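Local coordinates for protein methyl transferase from Methanosarcina acetivorans (Methanosarcina acetivorans, PDB 6MRO) that probably transfers methyl groups from S-adenosylmethionine, and binds the product S-adenosyl-L-homocysteine as well as calcium ions, at residues A[21-26]-A[47-52]; A[119-124]-A[160-165]; A[135-140]-A[172-177]. The protein carries 1 engineered substitution. All blocks are in the same frame, centred on the assembly; numbering follows the deposited sequence.

Interaction 1 (A[21-26]-A[47-52]); sequences AFQALI and AIMLAK
The helical segments 21-26 and 47-52 run side by side in the same direction, their axes 11° apart and 10.6 Å from each other at closest approach. Gln23 and Met49 face each other across this gap with their CA atoms 7.7 Å apart, and Ile26, nearly a turn beyond Gln23, comes nearest Leu50. No hydrogen bond joins the two segments; Met49 buries the largest share of surface and takes part in every contact but that between Ile26 and Leu50. Its CG stands anti to the backbone N (chi1 -172°), and further bends at chi2 and chi3 turn the thioether toward helix 20-27. The methyl CE settles against main chain as much as side chain: it lies 3.6 Å from Phe22 O and also meets Phe22 CB. The sulphur is met tip to tip by Ile26, whose CG1 approaches Met49 SD to 3.6 Å. Both helices rest on the same face of the central sheet, touching Ile104 of strand 100-106 through Phe22 and Leu50. This is the Rossmann-like fold of class I methyltransferases; helix 45-51 follows strand 35-39, and Ala47 fits the end of a GxGxxA-type glycine-rich pattern. Phe22 turns CB toward Met49 while its ring packs on the sheet, against Ser106, a residue of the S-adenosyl-L-homocysteine site, and Phe135. Next to the sulphur contact, Ile26 CD1 crosses obliquely to Leu50 CD2 at 3.9 Å, extending the apolar seam toward the C-terminal ends of the segments. At the more exposed margin the bent chain of Gln23 crosses Met49 at about a right angle, bringing OE1 to 4.0 Å from Met49 CG, while Gln23 NE2 makes a weak hydrogen bond to Glu27 within its own helix.

Interaction 2 (A[119-124]-A[160-165]); sequences LFTRHV and STFSPL
Thr121 is the side chain most deeply engaged here, set between Thr161, Phe162 and Leu165. With chi1 at 61° its OG1 occupies the crowded position between the backbone N and the carbonyl carbon, where it hydrogen-bonds Leu118 O one turn back in helix 114-127. That choice leaves the methyl CG2 anti to the carbonyl carbon and directed at helix 155-162. It meets Thr161 CG2 at 3.7 Å, two methyls crossing obliquely, and approaches Phe162 CE2 to 3.9 Å. The hydroxyl of Thr161 bonds within its own helix to the carbonyl of Glu157, a calcium ligand. Helix 114-127 covers the face of the methyltransferase sheet opposite that bearing helix 20-27, and helix 155-162, which comes between strands 132-139 and 167-177 in the sequence, extends the cover on this side. Leu165, in the turn beyond helix 155-162, crosses Thr121 at about a right angle with a single branch. Its CD1 lies 3.8 Å from Thr121 OG1 and equally close to Thr121 O, and reaches on to Arg122 CA at 3.9 Å. Phe162 turns inward with CG anti to its carbonyl carbon (chi1 -68°), and Thr161 CG2 of its own segment sits above one face, toward the rim. The two phenylalanine rings touch edge to edge, Phe120 CE1 being 4.2 Å from Phe162 CZ. Beyond them, Phe162 meets the rings of Phe109 and Tyr134, while Phe120 packs on Val88 of the S-adenosyl-L-homocysteine site.

Interaction 3 (A[135-140]-A[172-177]); sequences FMLCFS and KDVIFD
Strands 132-139 and 167-177 belong to the seven-stranded mixed sheet of the class I methyltransferase fold, where the antiparallel strand 184-193 lies between them. They are therefore not hydrogen-bonded neighbours: segment 172-177 crosses segment 135-140 at -77°, and the two meet through side chains. Leu137 stands at the crossing with CG anti to the backbone N, and chi2 near 72° sends its two methyls to different partners. CD1 reaches Val174 CG2 at 3.5 Å, the valine branch held in the crowded position between its own backbone N and carbonyl carbon. CD2 comes obliquely to Phe176 CD1, also at 3.5 Å, and Leu137 CG lies in the plane of that ring at its edge. Phe176, likewise with CG anti to the backbone N, offers a face to Phe139, whose CG is instead anti to the carbonyl carbon. The pair is edge-to-face, with planes at 64° and centroids 4.7 Å apart. The Phe139 edge comes close, CE1 lying 3.4 Å from Phe176 CD2, and the Phe139 ring also has a cation-pi partner in Arg185. An alanine in place of Phe176 would remove the ring that Leu137 meets at its edge and Phe139 over its face, and would probably loosen the packing of both near bound S-adenosyl-L-homocysteine, about 5 Å from the Phe176 side chain. Away from the apolar crossing, Asp173 OD2, salt-bridged to Lys142, takes a hydrogen bond from a water at 2.6 Å, and that water in turn accepts one from Ser140 OG at 2.8 Å.

Overall arrangement
Interaction 1 closes before the others open, whereas interactions 2 and 3 interleave along the chain, helix 155-162 lying between strands 132-139 and 167-177 in the sequence. Strand 132-139 joins all three: Phe135 packs on Phe22 and Leu25 of helix 20-27, and Leu137 on Phe22, while Met136, on the other face, meets Phe162. Interactions 1 and 3 are centred 14 Å apart, and 2 and 3 18 Å. Interactions 1 and 2 lie on opposite sides of the chain's centre, their nearest atoms about 11 Å apart. Helices thus cover both faces of the sheet, and each contact has a phenylalanine within about 7 Å of bound S-adenosyl-L-homocysteine, which places all three close to that site.

Interaction 1 (A[21-26]-A[47-52])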
loop_
_atom_site.group_PDB
_atom_site.type_symbol
_atom_site.label_atom_id
_atom_site.label_comp_id
_atom_site.label_asym_id
_atom_site.label_seq_id
_atom_site.Cartn_x
_atom_site.Cartn_y
_atom_site.Cartn_z
ATOM N N ALA A 21 -5.931 -7.847 5.858
ATOM C CA ALA A 21 -5.019 -7.223 6.817
ATOM C C ALA A 21 -5.385 -5.765 7.055
ATOM O O ALA A 21 -5.287 -5.267 8.183
ATOM C CB ALA A 21 -3.572 -7.347 6.337
ATOM N N PHE A 22 -5.832 -5.063 6.007
ATOM C CA PHE A 22 -6.220 -3.668 6.187
ATOM C C PHE A 22 -7.620 -3.536 6.784
ATOM O O PHE A 22 -7.862 -2.611 7.569
ATOM C CB PHE A 22 -6.090 -2.934 4.851
ATOM C CG PHE A 22 -4.654 -2.670 4.462
ATOM C CD1 PHE A 22 -3.927 -1.660 5.080
ATOM C CD2 PHE A 22 -4.028 -3.437 3.501
ATOM C CE1 PHE A 22 -2.591 -1.435 4.743
ATOM C CE2 PHE A 22 -2.686 -3.218 3.161
ATOM C CZ PHE A 22 -1.976 -2.221 3.780
ATOM N N GLN A 23 -8.543 -4.443 6.445
ATOM C CA GLN A 23 -9.836 -4.467 7.129
ATOM C C GLN A 23 -9.651 -4.668 8.627
ATOM O O GLN A 23 -10.363 -4.062 9.443
ATOM C CB GLN A 23 -10.720 -5.579 6.565
ATOM C CG GLN A 23 -11.926 -5.923 7.444
ATOM C CD GLN A 23 -12.938 -4.789 7.526
ATOM O OE1 GLN A 23 -13.149 -4.060 6.552
ATOM N NE2 GLN A 23 -13.569 -4.632 8.691
ATOM N N ALA A 24 -8.666 -5.481 9.006
ATOM C CA ALA A 24 -8.436 -5.774 10.416
ATOM C C ALA A 24 -7.864 -4.566 11.149
ATOM O O ALA A 24 -8.071 -4.422 12.361
ATOM C CB ALA A 24 -7.499 -6.978 10.545
ATOM N N LEU A 25 -7.142 -3.698 10.431
ATOM C CA LEU A 25 -6.641 -2.463 11.028
ATOM C C LEU A 25 -7.783 -1.525 11.375
ATOM O O LEU A 25 -7.678 -0.737 12.320
ATOM C CB LEU A 25 -5.665 -1.761 10.077
ATOM C CG LEU A 25 -4.313 -2.442 9.854
ATOM C CD1 LEU A 25 -3.519 -1.714 8.758
ATOM C CD2 LEU A 25 -3.543 -2.457 11.176
ATOM N N ILE A 26 -8.877 -1.593 10.624
ATOM C CA ILE A 26 -10.062 -0.845 11.016
ATOM C C ILE A 26 -10.693 -1.478 12.250
ATOM O O ILE A 26 -11.002 -0.788 13.230
ATOM C CB ILE A 26 -11.051 -0.752 9.840
ATOM C CG1 ILE A 26 -10.401 0.036 8.699
ATOM C CG2 ILE A 26 -12.332 -0.052 10.278
ATOM C CD1 ILE A 26 -10.429 1.540 8.910
ATOM N N ALA A 47 -8.658 1.655 -0.716
ATOM C CA ALA A 47 -8.891 3.090 -0.588
ATOM C C ALA A 47 -10.358 3.376 -0.321
ATOM O O ALA A 47 -10.693 4.197 0.540
ATOM C CB ALA A 47 -8.427 3.803 -1.862
ATOM N N ILE A 48 -11.248 2.675 -1.028
ATOM C CA ILE A 48 -12.678 2.852 -0.810
ATOM C C ILE A 48 -13.054 2.409 0.596
ATOM O O ILE A 48 -13.874 3.042 1.268
ATOM C CB ILE A 48 -13.469 2.093 -1.896
ATOM C CG1 ILE A 48 -13.293 2.797 -3.251
ATOM C CG2 ILE A 48 -14.941 2.007 -1.524
ATOM C CD1 ILE A 48 -13.796 1.997 -4.447
ATOM N N MET A 49 -12.446 1.331 1.074
ATOM C CA MET A 49 -12.737 0.873 2.427
ATOM C C MET A 49 -12.385 1.949 3.454
ATOM O O MET A 49 -13.168 2.226 4.376
ATOM C CB MET A 49 -11.981 -0.428 2.695
ATOM C CG MET A 49 -12.359 -1.078 3.996
ATOM S SD MET A 49 -11.258 -0.482 5.279
ATOM C CE MET A 49 -9.709 -1.235 4.784
ATOM N N LEU A 50 -11.215 2.563 3.315
ATOM C CA LEU A 50 -10.822 3.625 4.241
ATOM C C LEU A 50 -11.795 4.791 4.170
ATOM O O LEU A 50 -12.155 5.381 5.194
ATOM C CB LEU A 50 -9.408 4.107 3.919
ATOM C CG LEU A 50 -8.280 3.170 4.366
ATOM C CD1 LEU A 50 -6.914 3.824 4.181
ATOM C CD2 LEU A 50 -8.496 2.777 5.801
ATOM N N ALA A 51 -12.232 5.130 2.950
ATOM C CA ALA A 51 -13.192 6.209 2.760
ATOM C C ALA A 51 -14.526 5.892 3.418
ATOM O O ALA A 51 -15.170 6.783 3.984
ATOM C CB ALA A 51 -13.369 6.481 1.260
ATOM N N LYS A 52 -14.969 4.630 3.363
ATOM C CA LYS A 52 -16.220 4.251 4.014
ATOM C C LYS A 52 -16.081 4.133 5.526
ATOM O O LYS A 52 -17.084 3.900 6.209
ATOM C CB LYS A 52 -16.751 2.925 3.447
ATOM C CG LYS A 52 -17.639 3.079 2.214
ATOM C CD LYS A 52 -18.453 1.815 1.946
ATOM C CE LYS A 52 -18.893 1.732 0.486
ATOM N NZ LYS A 52 -20.093 2.571 0.180
#

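Interaction 2 (A[119-124]-A[160-165])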
loop_
_atom_site.group_PDB
_atom_site.type_symbol
_atom_site.label_atom_id
_atom_site.label_comp_id
_atom_site.label_asym_id
_atom_site.label_seq_id
_atom_site.Cartn_x
_atom_site.Cartn_y
_atom_site.Cartn_z
ATOM N N LEU A 119 14.929 6.082 -2.103
ATOM C CA LEU A 119 14.063 7.161 -2.571
ATOM C C LEU A 119 12.615 6.923 -2.159
ATOM O O LEU A 119 11.920 7.850 -1.725
ATOM C CB LEU A 119 14.173 7.279 -4.092
ATOM C CG LEU A 119 13.438 8.426 -4.779
ATOM C CD1 LEU A 119 13.982 9.739 -4.257
ATOM C CD2 LEU A 119 13.576 8.338 -6.298
ATOM N N PHE A 120 12.145 5.682 -2.291
ATOM C CA PHE A 120 10.780 5.351 -1.895
ATOM C C PHE A 120 10.536 5.694 -0.429
ATOM O O PHE A 120 9.587 6.412 -0.097
ATOM C CB PHE A 120 10.528 3.871 -2.173
ATOM C CG PHE A 120 9.193 3.368 -1.700
ATOM C CD1 PHE A 120 9.087 2.698 -0.494
ATOM C CD2 PHE A 120 8.051 3.540 -2.476
ATOM C CE1 PHE A 120 7.865 2.207 -0.059
ATOM C CE2 PHE A 120 6.821 3.050 -2.042
ATOM C CZ PHE A 120 6.738 2.380 -0.828
ATOM N N THR A 121 11.402 5.207 0.465
ATOM C CA THR A 121 11.223 5.488 1.887
ATOM C C THR A 121 11.213 6.991 2.155
ATOM O O THR A 121 10.418 7.476 2.968
ATOM C CB THR A 121 12.319 4.815 2.723
ATOM O OG1 THR A 121 13.613 5.320 2.349
ATOM C CG2 THR A 121 12.300 3.319 2.539
ATOM N N ARG A 122 12.070 7.739 1.481
ATOM C CA ARG A 122 12.132 9.175 1.730
ATOM C C ARG A 122 10.875 9.906 1.315
ATOM O O ARG A 122 10.457 10.796 1.970
ATOM C CB ARG A 122 13.398 9.835 1.150
ATOM C CG ARG A 122 13.453 11.365 1.349
ATOM C CD ARG A 122 14.515 11.902 2.349
ATOM N NE ARG A 122 14.324 13.299 2.834
ATOM C CZ ARG A 122 15.060 14.362 2.489
ATOM N NH1 ARG A 122 16.072 14.244 1.654
ATOM N NH2 ARG A 122 14.780 15.554 2.971
ATOM N N HIS A 123 10.285 9.506 0.207
ATOM C CA HIS A 123 9.067 10.173 -0.241
ATOM C C HIS A 123 7.892 9.846 0.662
ATOM O O HIS A 123 7.091 10.729 0.991
ATOM C CB HIS A 123 8.760 9.788 -1.689
ATOM C CG HIS A 123 9.388 10.705 -2.685
ATOM N ND1 HIS A 123 10.659 10.509 -3.178
ATOM C CD2 HIS A 123 8.946 11.862 -3.231
ATOM C CE1 HIS A 123 10.962 11.490 -4.009
ATOM N NE2 HIS A 123 9.941 12.325 -4.058
ATOM N N VAL A 124 7.761 8.577 1.056
ATOM C CA VAL A 124 6.714 8.198 1.997
ATOM C C VAL A 124 6.887 8.949 3.310
ATOM O O VAL A 124 5.926 9.499 3.868
ATOM C CB VAL A 124 6.719 6.674 2.214
ATOM C CG1 VAL A 124 5.758 6.307 3.334
ATOM C CG2 VAL A 124 6.367 5.947 0.913
ATOM N N SER A 160 15.642 -3.285 8.066
ATOM C CA SER A 160 16.756 -2.555 7.469
ATOM C C SER A 160 16.268 -1.403 6.595
ATOM O O SER A 160 16.885 -0.330 6.567
ATOM C CB SER A 160 17.620 -3.502 6.646
ATOM O OG SER A 160 18.705 -2.791 6.089
ATOM N N THR A 161 15.152 -1.607 5.893
ATOM C CA THR A 161 14.630 -0.603 4.968
ATOM C C THR A 161 13.950 0.551 5.694
ATOM O O THR A 161 14.162 1.719 5.345
ATOM C CB THR A 161 13.643 -1.258 4.002
ATOM O OG1 THR A 161 14.318 -2.263 3.235
ATOM C CG2 THR A 161 13.035 -0.226 3.077
ATOM N N PHE A 162 13.119 0.259 6.695
ATOM C CA PHE A 162 12.258 1.300 7.255
ATOM C C PHE A 162 12.717 1.847 8.606
ATOM O O PHE A 162 12.237 2.914 9.009
ATOM C CB PHE A 162 10.818 0.779 7.354
ATOM C CG PHE A 162 10.180 0.570 6.007
ATOM C CD1 PHE A 162 10.047 -0.705 5.470
ATOM C CD2 PHE A 162 9.752 1.651 5.265
ATOM C CE1 PHE A 162 9.485 -0.884 4.215
ATOM C CE2 PHE A 162 9.188 1.474 4.006
ATOM C CZ PHE A 162 9.051 0.208 3.489
ATOM N N SER A 163 13.615 1.155 9.311
ATOM C CA SER A 163 14.151 1.703 10.556
ATOM C C SER A 163 14.861 3.042 10.398
ATOM O O SER A 163 14.767 3.863 11.330
ATOM C CB SER A 163 15.103 0.700 11.216
ATOM O OG SER A 163 14.392 -0.277 11.947
ATOM N N PRO A 164 15.609 3.322 9.323
ATOM C CA PRO A 164 16.335 4.611 9.264
ATOM C C PRO A 164 15.452 5.841 9.389
ATOM O O PRO A 164 15.880 6.843 9.980
ATOM C CB PRO A 164 17.026 4.565 7.897
ATOM C CG PRO A 164 17.271 3.135 7.671
ATOM C CD PRO A 164 16.055 2.440 8.218
ATOM N N LEU A 165 14.234 5.803 8.850
ATOM C CA LEU A 165 13.340 6.948 8.892
ATOM C C LEU A 165 12.085 6.724 9.727
ATOM O O LEU A 165 11.376 7.696 10.012
ATOM C CB LEU A 165 12.931 7.357 7.468
ATOM C CG LEU A 165 14.056 7.802 6.528
ATOM C CD1 LEU A 165 13.512 7.954 5.119
ATOM C CD2 LEU A 165 14.671 9.103 7.001
#

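Interaction 3 (A[135-140]-A[172-177])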
loop_
_atom_site.group_PDB
_atom_site.type_symbol
_atom_site.label_atom_id
_atom_site.label_comp_id
_atom_site.label_asym_id
_atom_site.label_seq_id
_atom_site.Cartn_x
_atom_site.Cartn_y
_atom_site.Cartn_z
ATOM N N PHE A 135 1.334 1.715 7.108
ATOM C CA PHE A 135 0.956 0.306 7.143
ATOM C C PHE A 135 1.288 -0.312 5.795
ATOM O O PHE A 135 0.810 0.163 4.755
ATOM C CB PHE A 135 -0.537 0.145 7.434
ATOM C CG PHE A 135 -0.941 0.686 8.769
ATOM C CD1 PHE A 135 -0.616 -0.006 9.928
ATOM C CD2 PHE A 135 -1.650 1.870 8.869
ATOM C CE1 PHE A 135 -0.976 0.483 11.175
ATOM C CE2 PHE A 135 -2.039 2.361 10.110
ATOM C CZ PHE A 135 -1.701 1.675 11.265
ATOM N N MET A 136 2.102 -1.365 5.812
ATOM C CA MET A 136 2.582 -1.973 4.584
ATOM C C MET A 136 2.371 -3.474 4.640
ATOM O O MET A 136 2.705 -4.118 5.638
ATOM C CB MET A 136 4.057 -1.640 4.359
ATOM C CG MET A 136 4.637 -2.167 3.056
ATOM S SD MET A 136 5.245 -3.875 3.161
ATOM C CE MET A 136 6.749 -3.583 4.102
ATOM N N LEU A 137 1.825 -4.023 3.562
ATOM C CA LEU A 137 1.554 -5.446 3.447
ATOM C C LEU A 137 2.395 -6.029 2.325
ATOM O O LEU A 137 2.384 -5.509 1.201
ATOM C CB LEU A 137 0.058 -5.661 3.201
ATOM C CG LEU A 137 -0.483 -7.059 2.910
ATOM C CD1 LEU A 137 -0.455 -7.881 4.174
ATOM C CD2 LEU A 137 -1.933 -6.922 2.371
ATOM N N CYS A 138 3.103 -7.120 2.621
ATOM C CA CYS A 138 3.949 -7.757 1.623
ATOM C C CYS A 138 4.022 -9.256 1.895
ATOM O O CYS A 138 3.694 -9.734 2.985
ATOM C CB CYS A 138 5.349 -7.119 1.613
ATOM S SG CYS A 138 6.242 -7.311 3.188
ATOM N N PHE A 139 4.443 -10.001 0.880
ATOM C CA PHE A 139 4.658 -11.430 1.063
ATOM C C PHE A 139 5.862 -11.654 1.970
ATOM O O PHE A 139 6.856 -10.933 1.888
ATOM C CB PHE A 139 4.876 -12.112 -0.286
ATOM C CG PHE A 139 3.693 -12.035 -1.194
ATOM C CD1 PHE A 139 2.459 -12.510 -0.786
ATOM C CD2 PHE A 139 3.806 -11.463 -2.450
ATOM C CE1 PHE A 139 1.349 -12.427 -1.620
ATOM C CE2 PHE A 139 2.708 -11.384 -3.286
ATOM C CZ PHE A 139 1.478 -11.865 -2.865
ATOM N N SER A 140 5.775 -12.662 2.837
ATOM C CA SER A 140 6.806 -12.881 3.839
ATOM C C SER A 140 7.888 -13.822 3.320
ATOM O O SER A 140 7.624 -14.766 2.563
ATOM C CB SER A 140 6.211 -13.440 5.138
ATOM O OG SER A 140 5.471 -14.627 4.922
ATOM N N LYS A 172 3.949 -8.183 11.735
ATOM C CA LYS A 172 3.058 -9.271 12.113
ATOM C C LYS A 172 2.859 -10.239 10.955
ATOM O O LYS A 172 2.735 -9.822 9.798
ATOM C CB LYS A 172 1.687 -8.729 12.544
ATOM C CG LYS A 172 1.570 -8.441 14.020
ATOM C CD LYS A 172 0.206 -7.854 14.379
ATOM C CE LYS A 172 0.179 -7.495 15.858
ATOM N NZ LYS A 172 -0.918 -6.564 16.222
ATOM N N ASP A 173 2.805 -11.527 11.271
ATOM C CA ASP A 173 2.366 -12.515 10.294
ATOM C C ASP A 173 0.890 -12.306 9.995
ATOM O O ASP A 173 0.064 -12.239 10.910
ATOM C CB ASP A 173 2.591 -13.935 10.813
ATOM C CG ASP A 173 4.059 -14.307 10.876
ATOM O OD1 ASP A 173 4.595 -14.433 11.998
ATOM O OD2 ASP A 173 4.675 -14.483 9.802
ATOM N N VAL A 174 0.560 -12.178 8.714
ATOM C CA VAL A 174 -0.829 -12.079 8.293
ATOM C C VAL A 174 -1.022 -12.904 7.024
ATOM O O VAL A 174 -0.148 -13.684 6.628
ATOM C CB VAL A 174 -1.252 -10.613 8.069
ATOM C CG1 VAL A 174 -1.201 -9.814 9.378
ATOM C CG2 VAL A 174 -0.379 -9.964 6.993
ATOM N N ILE A 175 -2.180 -12.760 6.403
ATOM C CA ILE A 175 -2.518 -13.443 5.162
ATOM C C ILE A 175 -2.710 -12.390 4.079
ATOM O O ILE A 175 -3.173 -11.279 4.362
ATOM C CB ILE A 175 -3.787 -14.298 5.350
ATOM C CG1 ILE A 175 -3.458 -15.558 6.147
ATOM C CG2 ILE A 175 -4.398 -14.669 4.012
ATOM C CD1 ILE A 175 -2.282 -16.312 5.598
ATOM N N PHE A 176 -2.309 -12.717 2.852
ATOM C CA PHE A 176 -2.531 -11.867 1.689
ATOM C C PHE A 176 -3.489 -12.604 0.763
ATOM O O PHE A 176 -3.208 -13.737 0.355
ATOM C CB PHE A 176 -1.214 -11.548 0.979
ATOM C CG PHE A 176 -1.359 -10.617 -0.197
ATOM C CD1 PHE A 176 -1.107 -9.266 -0.055
ATOM C CD2 PHE A 176 -1.725 -11.100 -1.447
ATOM C CE1 PHE A 176 -1.232 -8.401 -1.132
ATOM C CE2 PHE A 176 -1.845 -10.248 -2.531
ATOM C CZ PHE A 176 -1.600 -8.893 -2.371
ATOM N N ASP A 177 -4.634 -11.989 0.462
ATOM C CA ASP A 177 -5.591 -12.639 -0.426
ATOM C C ASP A 177 -5.135 -12.464 -1.863
ATOM O O ASP A 177 -4.680 -11.387 -2.261
ATOM C CB ASP A 177 -7.002 -12.068 -0.256
ATOM C CG ASP A 177 -7.737 -12.659 0.927
ATOM O OD1 ASP A 177 -7.185 -13.578 1.579
ATOM O OD2 ASP A 177 -8.866 -12.200 1.209
HETATM O O HOH W 1 3.969 -14.563 7.275
#